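Local atomic coordinates of dipeptidase AC. Metallo peptidase. MEROPS family M19 (Rhodobacter sphaeroides, PDB entry 3LY0), a protein that probably hydrolyses dipeptides as a zinc-dependent membrane-dipeptidase-family enzyme, and here holds a phosphinate mimic of L-Ala-D-Ala beside its two zinc ions. Residues V176-T186 against H237-T247; H39-F50 against A317-L325. All coordinates share one frame; numbering follows the deposited sequence.

Contact 1 (V176-T186 with H237-T247) and contact 2 (H39-F50 with A317-L325) lie apart in the TIM-barrel-type fold, their centres about 28 Å apart and their nearest atoms about 13 Å apart. Along the chain, contact 1 is nested inside the loop that contact 2 closes. Both are partly buried. Contact 1 joins a segment with the short strand 179-180 to the loop between strand 230-231 and helix 248-256 through many hydrogen bonds, and reaches the active site through F178 and R244. Contact 2 sets an early helix against the start of helix 322-332, with one direct hydrogen bond, a valine packed among L40, R44 and F50, and a charged, watered rim; it touches neither zinc nor inhibitor.

Contact 1 of 2, residues V176-T186 against H237-T247; sequences VPFRFPGSPDT and HAVTPSTRNLT. With LY0 ((2R)-3-[(R)-[(1R)-1-aminoethyl](hydroxy)phosphoryl]-2-methylpropanoic acid), chain C.
The backbones of V176-T186 and H237-T247 are joined by two main-chain hydrogen bonds, T243 N to R179 O (3.2 Å) and G182 N to P241 O (2.9 Å). T243 is the hub. Its OG1 gives a short bond of 2.6 Å to P177 O, in the plane of that carbonyl, and accepts from R179 N, bent to 140° at the hydrogen; chi1 of 49° sets OG1 between the backbone N and carbonyl carbon of T243 and turns CG2 toward R179 CB and S183 O.

H237 NE2 meets G182 O at 2.8 Å, almost straight at the hydrogen; the oxygen lies in the imidazole plane, whereas NE2 stands above the carbonyl plane. R179-F180 is a short strand pairing antiparallel with strand 79-80, while H237-T247 is the loop from strand 230-231 to helix 248-256 of the TIM-barrel-type fold. In that loop P241 centres an inverse gamma turn, and S242-N245 follows as a type I beta turn, with S242 OG accepting from R244 N in an ST turn. F180 brings CE1 to P241 CD at 3.5 Å, and P181, after a cis peptide bond, adds CB near P241 CG. A water links R179 O and S242 OG.

The turn also delivers R244 to the ligand pocket. Bent at chi2 and chi3, its chain passes V176 CG2 and runs beside F178, pointing the same way. R244 NE and NH2 then grip the inhibitor carboxylate side-on, NE to LY0 O61 at 2.7 Å and NH2 to LY0 O62 at 3.0 Å. F178 presents its ring edge to O61, with CE1 3.1 Å away. H233 O takes a further bond from R244 NH2, and S234 OG pairs with NH1, fixing the guanidinium beside the zinc ligands H212 and H233.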
# COMPACT_ATOMS: atom_id res chain seq x y z
N VAL A 176 -7.74 -3.18 -11.57
CA VAL A 176 -7.10 -3.04 -12.87
C VAL A 176 -6.22 -4.24 -13.14
O VAL A 176 -5.56 -4.75 -12.24
CB VAL A 176 -6.24 -1.75 -12.99
CG1 VAL A 176 -7.10 -0.51 -12.85
CG2 VAL A 176 -5.06 -1.76 -12.00
N PRO A 177 -6.18 -4.70 -14.39
CA PRO A 177 -5.11 -5.62 -14.75
C PRO A 177 -3.80 -4.86 -14.82
O PRO A 177 -3.83 -3.63 -15.00
CB PRO A 177 -5.51 -6.07 -16.16
CG PRO A 177 -6.27 -4.89 -16.71
CD PRO A 177 -7.05 -4.36 -15.54
N PHE A 178 -2.68 -5.54 -14.66
CA PHE A 178 -1.38 -4.90 -14.84
C PHE A 178 -1.10 -4.74 -16.32
O PHE A 178 -0.97 -5.73 -17.04
CB PHE A 178 -0.28 -5.73 -14.19
CG PHE A 178 -0.44 -5.88 -12.72
CD1 PHE A 178 -0.09 -4.83 -11.87
CD2 PHE A 178 -0.97 -7.04 -12.17
CE1 PHE A 178 -0.24 -4.95 -10.50
CE2 PHE A 178 -1.12 -7.16 -10.81
CZ PHE A 178 -0.76 -6.12 -9.97
N ARG A 179 -1.00 -3.49 -16.77
CA ARG A 179 -0.79 -3.21 -18.18
C ARG A 179 0.02 -1.94 -18.35
O ARG A 179 -0.08 -1.02 -17.54
CB ARG A 179 -2.15 -3.07 -18.87
CG ARG A 179 -2.13 -2.52 -20.28
CD ARG A 179 -3.56 -2.35 -20.76
NE ARG A 179 -4.27 -3.63 -20.73
CZ ARG A 179 -5.53 -3.80 -20.33
NH1 ARG A 179 -6.27 -2.78 -19.91
NH2 ARG A 179 -6.06 -5.02 -20.35
N PHE A 180 0.84 -1.89 -19.39
CA PHE A 180 1.54 -0.66 -19.74
C PHE A 180 1.76 -0.63 -21.25
O PHE A 180 2.24 -1.60 -21.81
CB PHE A 180 2.91 -0.57 -19.07
CG PHE A 180 3.62 0.73 -19.33
CD1 PHE A 180 3.53 1.77 -18.42
CD2 PHE A 180 4.35 0.92 -20.49
CE1 PHE A 180 4.16 2.97 -18.66
CE2 PHE A 180 4.99 2.13 -20.75
CZ PHE A 180 4.90 3.16 -19.83
N PRO A 181 1.40 0.49 -21.91
CA PRO A 181 0.71 1.63 -21.32
C PRO A 181 -0.80 1.37 -21.33
O PRO A 181 -1.28 0.55 -22.11
CB PRO A 181 1.04 2.76 -22.30
CG PRO A 181 1.10 2.06 -23.61
CD PRO A 181 1.78 0.75 -23.32
N GLY A 182 -1.54 2.04 -20.46
CA GLY A 182 -2.98 1.93 -20.49
C GLY A 182 -3.67 2.80 -19.47
O GLY A 182 -3.08 3.17 -18.46
N SER A 183 -4.93 3.11 -19.76
CA SER A 183 -5.78 3.88 -18.87
C SER A 183 -6.22 3.02 -17.69
O SER A 183 -6.35 1.81 -17.83
CB SER A 183 -7.01 4.33 -19.65
OG SER A 183 -8.09 4.72 -18.81
N PRO A 184 -6.46 3.64 -16.53
CA PRO A 184 -7.02 2.89 -15.40
C PRO A 184 -8.49 2.52 -15.61
O PRO A 184 -9.06 1.81 -14.79
CB PRO A 184 -6.91 3.87 -14.22
CG PRO A 184 -6.13 5.02 -14.69
CD PRO A 184 -6.18 5.04 -16.19
N ASP A 185 -9.10 2.99 -16.70
CA ASP A 185 -10.51 2.67 -16.96
C ASP A 185 -10.61 1.33 -17.67
O ASP A 185 -10.83 1.26 -18.88
CB ASP A 185 -11.15 3.79 -17.78
CG ASP A 185 -12.65 3.64 -17.91
OD1 ASP A 185 -13.23 2.75 -17.26
OD2 ASP A 185 -13.26 4.43 -18.67
N THR A 186 -10.46 0.26 -16.90
CA THR A 186 -10.29 -1.08 -17.46
C THR A 186 -11.51 -1.98 -17.32
O THR A 186 -11.52 -3.10 -17.85
CB THR A 186 -9.09 -1.78 -16.81
OG1 THR A 186 -9.28 -1.81 -15.38
CG2 THR A 186 -7.81 -1.02 -17.11
N HIS A 237 -0.07 8.88 -13.22
CA HIS A 237 -0.29 8.37 -14.56
C HIS A 237 0.31 9.28 -15.63
O HIS A 237 0.78 8.81 -16.67
CB HIS A 237 -1.78 8.19 -14.81
CG HIS A 237 -2.09 7.34 -16.00
ND1 HIS A 237 -2.22 7.85 -17.27
CD2 HIS A 237 -2.27 6.00 -16.11
CE1 HIS A 237 -2.49 6.86 -18.11
NE2 HIS A 237 -2.52 5.73 -17.43
N ALA A 238 0.31 10.58 -15.35
CA ALA A 238 0.82 11.57 -16.30
C ALA A 238 2.32 11.39 -16.52
O ALA A 238 2.84 11.79 -17.57
CB ALA A 238 0.50 12.98 -15.83
N VAL A 239 3.01 10.80 -15.56
CA VAL A 239 4.44 10.52 -15.67
C VAL A 239 4.69 9.11 -16.20
O VAL A 239 5.51 8.93 -17.11
CB VAL A 239 5.13 10.72 -14.30
CG1 VAL A 239 6.60 10.35 -14.37
CG2 VAL A 239 4.94 12.15 -13.81
N THR A 240 4.01 8.13 -15.62
CA THR A 240 4.13 6.74 -16.03
C THR A 240 2.73 6.18 -16.25
O THR A 240 2.00 5.94 -15.29
CB THR A 240 4.80 5.90 -14.92
OG1 THR A 240 6.13 6.36 -14.71
CG2 THR A 240 4.82 4.41 -15.28
N PRO A 241 2.33 5.98 -17.52
CA PRO A 241 0.96 5.56 -17.85
C PRO A 241 0.70 4.07 -17.64
O PRO A 241 0.26 3.36 -18.55
CB PRO A 241 0.83 5.93 -19.32
CG PRO A 241 2.23 5.78 -19.84
CD PRO A 241 3.09 6.34 -18.73
N SER A 242 0.97 3.61 -16.42
CA SER A 242 0.58 2.27 -15.97
C SER A 242 -0.88 2.28 -15.54
O SER A 242 -1.35 3.25 -14.97
CB SER A 242 1.44 1.85 -14.78
OG SER A 242 0.85 0.76 -14.08
N THR A 243 -1.60 1.19 -15.80
CA THR A 243 -2.98 1.07 -15.31
C THR A 243 -3.11 1.26 -13.79
O THR A 243 -4.20 1.57 -13.30
CB THR A 243 -3.57 -0.30 -15.67
OG1 THR A 243 -2.64 -1.32 -15.27
CG2 THR A 243 -3.79 -0.40 -17.19
N ARG A 244 -2.01 1.06 -13.08
CA ARG A 244 -2.00 1.17 -11.61
C ARG A 244 -1.87 2.59 -11.08
O ARG A 244 -2.09 2.84 -9.89
CB ARG A 244 -0.91 0.28 -11.03
CG ARG A 244 -1.37 -1.16 -10.83
CD ARG A 244 -2.23 -1.27 -9.57
NE ARG A 244 -1.43 -1.31 -8.35
CZ ARG A 244 -1.30 -0.32 -7.47
NH1 ARG A 244 -1.90 0.85 -7.66
NH2 ARG A 244 -0.57 -0.51 -6.38
N ASN A 245 -1.50 3.53 -11.95
CA ASN A 245 -1.29 4.91 -11.52
C ASN A 245 -2.55 5.79 -11.63
O ASN A 245 -3.59 5.35 -12.13
CB ASN A 245 -0.09 5.51 -12.26
CG ASN A 245 1.23 4.96 -11.74
OD1 ASN A 245 1.29 4.42 -10.63
ND2 ASN A 245 2.28 5.11 -12.53
N LEU A 246 -2.44 7.02 -11.13
CA LEU A 246 -3.59 7.90 -10.99
C LEU A 246 -3.51 9.04 -12.00
O LEU A 246 -2.48 9.70 -12.13
CB LEU A 246 -3.62 8.49 -9.57
CG LEU A 246 -3.90 7.49 -8.44
CD1 LEU A 246 -3.49 8.08 -7.10
CD2 LEU A 246 -5.36 7.09 -8.43
N THR A 247 -4.61 9.28 -12.71
CA THR A 247 -4.65 10.39 -13.66
C THR A 247 -4.78 11.72 -12.92
O THR A 247 -5.12 11.75 -11.73
CB THR A 247 -5.84 10.28 -14.62
OG1 THR A 247 -7.06 10.50 -13.90
CG2 THR A 247 -5.88 8.89 -15.26
P LY0 C . 1.25 -5.68 -4.59
C1 LY0 C . 1.36 -8.45 -4.95
N1 LY0 C . 0.63 -7.54 -2.76
C2 LY0 C . 1.50 -7.36 -3.91
C4 LY0 C . 2.60 -5.27 -5.77
C5 LY0 C . 2.14 -4.70 -7.09
C6 LY0 C . 1.12 -3.61 -6.94
C7 LY0 C . 3.26 -4.39 -8.05
O31 LY0 C . 1.25 -4.76 -3.39
O32 LY0 C . -0.15 -5.61 -5.28
O61 LY0 C . 0.42 -3.21 -8.03
O62 LY0 C . 0.88 -3.09 -5.83
O HOH W 1 1.84 -1.37 -15.30

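Contact 2 of 2, residues H39-F50 against A317-L325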
# COMPACT_ATOMS: atom_id res chain seq x y z
N HIS A 39 12.94 -7.18 1.69
CA HIS A 39 13.11 -5.75 1.95
C HIS A 39 13.03 -5.39 3.41
O HIS A 39 13.66 -4.42 3.84
CB HIS A 39 12.05 -4.95 1.21
CG HIS A 39 12.19 -4.97 -0.28
ND1 HIS A 39 11.12 -4.78 -1.13
CD2 HIS A 39 13.28 -5.13 -1.07
CE1 HIS A 39 11.55 -4.84 -2.38
NE2 HIS A 39 12.85 -5.05 -2.37
N LEU A 40 12.25 -6.14 4.17
CA LEU A 40 11.93 -5.80 5.56
C LEU A 40 12.26 -6.91 6.55
O LEU A 40 12.23 -8.10 6.21
CB LEU A 40 10.43 -5.48 5.70
CG LEU A 40 9.95 -4.15 5.09
CD1 LEU A 40 8.43 -4.18 4.92
CD2 LEU A 40 10.38 -2.98 5.95
N ASP A 41 12.57 -6.49 7.77
CA ASP A 41 12.58 -7.32 8.98
C ASP A 41 12.83 -6.33 10.11
O ASP A 41 13.13 -5.16 9.86
CB ASP A 41 13.63 -8.44 8.93
CG ASP A 41 15.00 -7.95 8.50
OD1 ASP A 41 15.59 -7.13 9.23
OD2 ASP A 41 15.48 -8.39 7.42
N LEU A 42 12.69 -6.77 11.35
CA LEU A 42 12.77 -5.81 12.45
C LEU A 42 14.12 -5.08 12.54
O LEU A 42 14.16 -3.85 12.63
CB LEU A 42 12.36 -6.45 13.78
CG LEU A 42 12.30 -5.49 14.98
CD1 LEU A 42 11.47 -4.26 14.66
CD2 LEU A 42 11.78 -6.21 16.21
N PRO A 43 15.25 -5.82 12.49
CA PRO A 43 16.53 -5.13 12.57
C PRO A 43 16.73 -4.11 11.45
O PRO A 43 17.17 -2.99 11.72
CB PRO A 43 17.56 -6.26 12.47
CG PRO A 43 16.84 -7.46 13.01
CD PRO A 43 15.41 -7.29 12.51
N ARG A 44 16.40 -4.47 10.21
CA ARG A 44 16.59 -3.51 9.12
C ARG A 44 15.64 -2.32 9.22
O ARG A 44 15.99 -1.21 8.82
CB ARG A 44 16.52 -4.19 7.75
CG ARG A 44 17.75 -5.01 7.42
CD ARG A 44 17.72 -5.50 5.98
NE ARG A 44 16.64 -6.46 5.77
CZ ARG A 44 16.24 -6.90 4.58
NH1 ARG A 44 16.81 -6.44 3.47
NH2 ARG A 44 15.24 -7.78 4.50
N MET A 45 14.43 -2.54 9.73
CA MET A 45 13.53 -1.42 9.99
C MET A 45 14.20 -0.39 10.89
O MET A 45 14.12 0.81 10.64
CB MET A 45 12.23 -1.88 10.66
CG MET A 45 11.24 -2.63 9.75
SD MET A 45 9.83 -3.30 10.73
CE MET A 45 8.86 -4.07 9.40
N LYS A 46 14.84 -0.86 11.96
CA LYS A 46 15.47 0.08 12.88
C LYS A 46 16.64 0.81 12.21
O LYS A 46 16.82 2.00 12.41
CB LYS A 46 15.93 -0.60 14.17
CG LYS A 46 14.84 -1.39 14.88
CD LYS A 46 13.59 -0.56 15.11
CE LYS A 46 13.83 0.58 16.10
NZ LYS A 46 12.56 1.28 16.44
N GLU A 47 17.41 0.09 11.39
CA GLU A 47 18.55 0.72 10.72
C GLU A 47 18.12 1.76 9.69
O GLU A 47 18.79 2.77 9.49
CB GLU A 47 19.45 -0.32 10.05
CG GLU A 47 20.08 -1.33 11.02
CD GLU A 47 20.76 -0.66 12.21
OE1 GLU A 47 21.46 0.35 12.02
OE2 GLU A 47 20.58 -1.14 13.34
N GLY A 48 16.99 1.52 9.03
CA GLY A 48 16.54 2.39 7.96
C GLY A 48 15.64 3.52 8.39
O GLY A 48 15.29 4.37 7.56
N GLY A 49 15.26 3.55 9.66
CA GLY A 49 14.39 4.60 10.17
C GLY A 49 12.93 4.40 9.81
O GLY A 49 12.19 5.37 9.62
N PHE A 50 12.52 3.14 9.70
CA PHE A 50 11.13 2.79 9.42
C PHE A 50 10.37 2.88 10.73
O PHE A 50 10.56 2.05 11.62
CB PHE A 50 11.10 1.37 8.83
CG PHE A 50 9.72 0.87 8.45
CD1 PHE A 50 9.22 1.03 7.16
CD2 PHE A 50 8.94 0.17 9.37
CE1 PHE A 50 7.96 0.53 6.80
CE2 PHE A 50 7.68 -0.33 9.02
CZ PHE A 50 7.20 -0.15 7.74
N ALA A 317 16.76 -0.31 -2.72
CA ALA A 317 17.12 -1.72 -2.52
C ALA A 317 16.35 -2.48 -1.43
O ALA A 317 15.93 -3.62 -1.64
CB ALA A 317 18.63 -1.88 -2.31
N ASP A 318 16.18 -1.86 -0.28
CA ASP A 318 15.40 -2.45 0.81
C ASP A 318 15.17 -1.34 1.81
O ASP A 318 15.46 -0.18 1.53
CB ASP A 318 16.16 -3.62 1.44
CG ASP A 318 17.58 -3.25 1.82
OD1 ASP A 318 17.77 -2.31 2.61
OD2 ASP A 318 18.51 -3.90 1.29
N VAL A 319 14.63 -1.68 2.98
CA VAL A 319 14.24 -0.64 3.93
C VAL A 319 15.44 0.18 4.44
O VAL A 319 15.28 1.33 4.87
CB VAL A 319 13.42 -1.20 5.11
CG1 VAL A 319 14.29 -2.05 6.02
CG2 VAL A 319 12.77 -0.07 5.90
N THR A 320 16.65 -0.39 4.37
CA THR A 320 17.83 0.37 4.81
C THR A 320 18.21 1.46 3.82
O THR A 320 19.13 2.25 4.06
CB THR A 320 19.07 -0.53 5.09
OG1 THR A 320 19.63 -1.01 3.86
CG2 THR A 320 18.70 -1.69 6.01
N GLY A 321 17.51 1.50 2.68
CA GLY A 321 17.74 2.53 1.69
C GLY A 321 16.94 3.81 1.90
O GLY A 321 17.08 4.77 1.14
N LEU A 322 16.07 3.83 2.91
CA LEU A 322 15.28 5.04 3.15
C LEU A 322 16.15 6.28 3.38
O LEU A 322 15.82 7.36 2.89
CB LEU A 322 14.29 4.83 4.29
CG LEU A 322 13.13 3.87 3.97
CD1 LEU A 322 12.29 3.61 5.22
CD2 LEU A 322 12.27 4.39 2.83
N PRO A 323 17.27 6.14 4.11
CA PRO A 323 18.12 7.33 4.26
C PRO A 323 18.68 7.86 2.94
O PRO A 323 18.74 9.08 2.76
CB PRO A 323 19.23 6.85 5.20
CG PRO A 323 18.58 5.78 6.03
CD PRO A 323 17.65 5.07 5.05
N ALA A 324 19.09 6.98 2.04
CA ALA A 324 19.57 7.41 0.72
C ALA A 324 18.47 8.12 -0.07
O ALA A 324 18.72 9.10 -0.76
CB ALA A 324 20.11 6.22 -0.06
N LEU A 325 17.25 7.60 0.03
CA LEU A 325 16.11 8.24 -0.61
C LEU A 325 15.93 9.66 -0.07
O LEU A 325 15.76 10.62 -0.84
CB LEU A 325 14.84 7.41 -0.40
CG LEU A 325 13.51 8.08 -0.76
CD1 LEU A 325 13.46 8.49 -2.22
CD2 LEU A 325 12.32 7.16 -0.44
O HOH W 2 19.77 -5.31 3.23
O HOH W 3 20.15 2.35 6.91
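The F50 ring meets L322 CD1 at its edge, V319 CG2 approaches it obliquely, and L40 CD2 lies over one face, offset toward the rim. R44 lays one face of its guanidinium over H39 O, 3.6 Å from the plane; its NE and NH2 edge turns to D41, and NH1 comes near D318 CB.

V319 sits between these groups, where helix 42-48, ahead of the barrel strand 50-57 that F50 begins, packs against the start of helix 322-332. V319 N donates to H39 O at 3.0 Å. V319 CG2, anti to the backbone N, lies 3.7 Å from F50 CB; CG1 packs 3.5 Å from R44 CB. G48, just before the Schellman motif at G49, brings its CA 3.5 Å from V319 O in a CA-H...O contact. T320 CG2 touches R44 CB and CG, the side chains crossing at a slant.

D41 N-caps its helix through R44 N and salt-bridges R44 NE. D318 OD1 accepts from T320 N, an Asx turn, and also from T320 OG1, leading through the 3-10 turn 319-321 into helix 322-332. R44 NH1 bonds G38 O; D318 OD2 is a long 3.8 Å from NH1, bridged by water, so D41 probably balances most of the R44 charge.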